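PDB 4H3D: 3-dehydroquinate dehydratase, which catalyses the cis-dehydration of 3-dehydroquinate to 3-dehydroshikimate through an imine intermediate, the third step of the chorismate pathway. Local coordinates for residues S145-N150 with K174-P179. Numbering follows the deposited sequence.
With SHL (5-hydroxy-6-methyl-4-oxo-4H-pyran-2-carboxylic acid), chain I; ACT (acetate ion), chain J.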
loop_
_atom_site.group_PDB
_atom_site.type_symbol
_atom_site.label_atom_id
_atom_site.label_comp_id
_atom_site.label_asym_id
_atom_site.label_seq_id
_atom_site.Cartn_x
_atom_site.Cartn_y
_atom_site.Cartn_z
ATOM N N SER B 145 -9.434 19.107 -11.764
ATOM C CA SER B 145 -8.687 18.829 -10.553
ATOM C C SER B 145 -8.874 19.847 -9.447
ATOM O O SER B 145 -9.249 20.999 -9.685
ATOM C CB SER B 145 -7.189 18.733 -10.885
ATOM O OG SER B 145 -6.675 19.985 -11.317
ATOM N N ASN B 146 -8.597 19.399 -8.231
ATOM C CA ASN B 146 -8.619 20.249 -7.037
ATOM C C ASN B 146 -7.557 19.752 -6.066
ATOM O O ASN B 146 -7.339 18.534 -5.925
ATOM C CB ASN B 146 -9.999 20.235 -6.395
ATOM C CG ASN B 146 -10.092 21.108 -5.148
ATOM O OD1 ASN B 146 -10.401 20.609 -4.065
ATOM N ND2 ASN B 146 -9.804 22.392 -5.286
ATOM N N HIS B 147 -6.895 20.689 -5.399
ATOM C CA HIS B 147 -5.834 20.370 -4.449
ATOM C C HIS B 147 -5.989 21.098 -3.123
ATOM O O HIS B 147 -6.499 22.224 -3.070
ATOM C CB HIS B 147 -4.497 20.797 -5.026
ATOM C CG HIS B 147 -4.228 20.234 -6.378
ATOM N ND1 HIS B 147 -4.795 20.751 -7.520
ATOM C CD2 HIS B 147 -3.440 19.208 -6.777
ATOM C CE1 HIS B 147 -4.383 20.055 -8.565
ATOM N NE2 HIS B 147 -3.557 19.115 -8.140
ATOM N N ASP B 148 -5.585 20.432 -2.050
ATOM C CA ASP B 148 -5.494 21.076 -0.774
ATOM C C ASP B 148 -4.149 20.651 -0.237
ATOM O O ASP B 148 -3.910 19.450 0.009
ATOM C CB ASP B 148 -6.635 20.696 0.155
ATOM C CG ASP B 148 -6.687 21.574 1.403
ATOM O OD1 ASP B 148 -5.612 21.959 1.940
ATOM O OD2 ASP B 148 -7.816 21.881 1.848
ATOM N N PHE B 149 -3.247 21.617 -0.101
ATOM C CA PHE B 149 -1.897 21.336 0.408
ATOM C C PHE B 149 -1.731 21.439 1.917
ATOM O O PHE B 149 -0.645 21.196 2.427
ATOM C CB PHE B 149 -0.877 22.237 -0.282
ATOM C CG PHE B 149 -0.645 21.866 -1.673
ATOM C CD1 PHE B 149 -1.438 22.381 -2.673
ATOM C CD2 PHE B 149 0.349 20.949 -1.995
ATOM C CE1 PHE B 149 -1.232 22.006 -3.994
ATOM C CE2 PHE B 149 0.555 20.562 -3.304
ATOM C CZ PHE B 149 -0.236 21.086 -4.306
ATOM N N ASN B 150 -2.801 21.766 2.628
ATOM C CA ASN B 150 -2.716 21.959 4.087
ATOM C C ASN B 150 -3.551 21.006 4.931
ATOM O O ASN B 150 -3.276 20.824 6.107
ATOM C CB ASN B 150 -3.144 23.380 4.418
ATOM C CG ASN B 150 -2.306 24.415 3.700
ATOM O OD1 ASN B 150 -2.838 25.279 3.010
ATOM N ND2 ASN B 150 -0.990 24.307 3.827
ATOM N N LYS B 174 -10.433 14.620 -10.307
ATOM C CA LYS B 174 -9.185 14.369 -9.618
ATOM C C LYS B 174 -9.074 15.218 -8.375
ATOM O O LYS B 174 -9.319 16.430 -8.421
ATOM C CB LYS B 174 -7.992 14.703 -10.517
ATOM C CG LYS B 174 -6.615 14.595 -9.799
ATOM C CD LYS B 174 -5.488 14.998 -10.695
ATOM C CE LYS B 174 -4.154 14.891 -9.962
ATOM N NZ LYS B 174 -3.005 15.344 -10.808
ATOM N N ILE B 175 -8.695 14.594 -7.269
ATOM C CA ILE B 175 -8.471 15.327 -6.039
ATOM C C ILE B 175 -7.226 14.857 -5.340
ATOM O O ILE B 175 -6.937 13.659 -5.268
ATOM C CB ILE B 175 -9.714 15.349 -5.077
ATOM C CG1 ILE B 175 -9.548 16.469 -4.047
ATOM C CG2 ILE B 175 -9.942 14.007 -4.395
ATOM C CD1 ILE B 175 -10.798 16.771 -3.255
ATOM N N ALA B 176 -6.440 15.825 -4.894
ATOM C CA ALA B 176 -5.200 15.565 -4.157
ATOM C C ALA B 176 -5.260 16.371 -2.851
ATOM O O ALA B 176 -5.476 17.590 -2.875
ATOM C CB ALA B 176 -3.981 15.971 -4.987
ATOM N N VAL B 177 -5.060 15.694 -1.725
ATOM C CA VAL B 177 -5.166 16.323 -0.407
ATOM C C VAL B 177 -3.945 16.010 0.452
ATOM O O VAL B 177 -3.204 15.063 0.176
ATOM C CB VAL B 177 -6.454 15.877 0.315
ATOM C CG1 VAL B 177 -7.688 16.308 -0.508
ATOM C CG2 VAL B 177 -6.463 14.356 0.557
ATOM N N MET B 178 -3.738 16.812 1.491
ATOM C CA MET B 178 -2.571 16.662 2.350
ATOM C C MET B 178 -2.987 16.098 3.715
ATOM O O MET B 178 -3.784 16.718 4.426
ATOM C CB MET B 178 -1.886 18.020 2.546
ATOM C CG MET B 178 -0.578 17.967 3.370
ATOM S SD MET B 178 0.723 17.032 2.499
ATOM C CE MET B 178 1.072 18.090 1.097
ATOM N N PRO B 179 -2.436 14.930 4.102
ATOM C CA PRO B 179 -2.813 14.447 5.425
ATOM C C PRO B 179 -2.059 15.175 6.523
ATOM O O PRO B 179 -0.901 15.519 6.336
ATOM C CB PRO B 179 -2.371 12.978 5.402
ATOM C CG PRO B 179 -1.176 12.969 4.510
ATOM C CD PRO B 179 -1.447 14.040 3.448
HETATM O OAD SHL I . 1.857 12.930 -7.860
HETATM C CAH SHL I . 1.632 13.972 -7.194
HETATM O OAA SHL I . 2.291 14.232 -6.155
HETATM C CAK SHL I . 0.594 14.873 -7.651
HETATM O OAG SHL I . -0.133 14.524 -8.839
HETATM C CAF SHL I . -1.004 15.474 -9.409
HETATM C CAL SHL I . -1.582 15.190 -10.602
HETATM C CAJ SHL I . -1.130 16.660 -8.775
HETATM O OAC SHL I . -1.923 17.594 -9.294
HETATM C CAI SHL I . -0.468 16.922 -7.609
HETATM C CAE SHL I . 0.375 16.045 -7.050
HETATM O OAB SHL I . -0.648 18.081 -6.994
HETATM C C ACT J . -3.599 25.362 0.040
HETATM O O ACT J . -3.794 24.314 -0.644
HETATM O OXT ACT J . -4.302 25.482 1.068
HETATM C CH3 ACT J . -2.582 26.403 -0.328
#
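A176 CB packs 3.7 Å from H147 CD2, and on the same face of the sheet S145 CB lies 4.1 Å from K174 CD, alongside the lysine chain. The bound comenic acid derivative SHL bridges H147 and K174, the proton donor/acceptor and the Schiff-base lysine. K174 NZ is joined covalently to SHL CAL at 1.4 Å. The lysine chain is extended, with CG anti to the backbone N (chi1 174°), which carries NZ up to the ligand. H147 NE2 shares a hydrogen bond of 2.5 Å with SHL OAC, which lies near the plane of the imidazole at its edge. Thus one ligand is gripped by neighbouring strands. R86, R217 and Q240 also hydrogen-bond to it.

The second shell fixes the polar groups: E90 OE1 hydrogen-bonds to H147 ND1, so both ring nitrogens are engaged, and D118 OD1 hydrogen-bonds to S145 OG. F229 lies against K174 in a cation-pi arrangement, if the lysine nitrogen is charged.

Strand segments 145-148 and 174-177 run parallel, with their axes 7° apart. N146 N donates to K174 O, and its O accepts from A176 N at 3.0 Å. D148 N then donates to A176 O. On the other face, N146 and I175 lie side by side, and R161 holds N146 OD1. Farther along, M178 CG, anti to its backbone N (chi1 -176°), lies 3.4 Å from F149 O; M178 CE is 4.3 Å from F149 CD2. D148 OD1 accepts from N150 N in an Asx turn, while OD2 pairs with K151.

This is a beta-alpha-beta unit of the TIM barrel, with helix 155-167 linking the strands and packing on N146 and I175. Strand 116-120 flanks strand 141-148, strand 205-208 flanks strand 172-177, and helix 182-199 packs on V177 and P179.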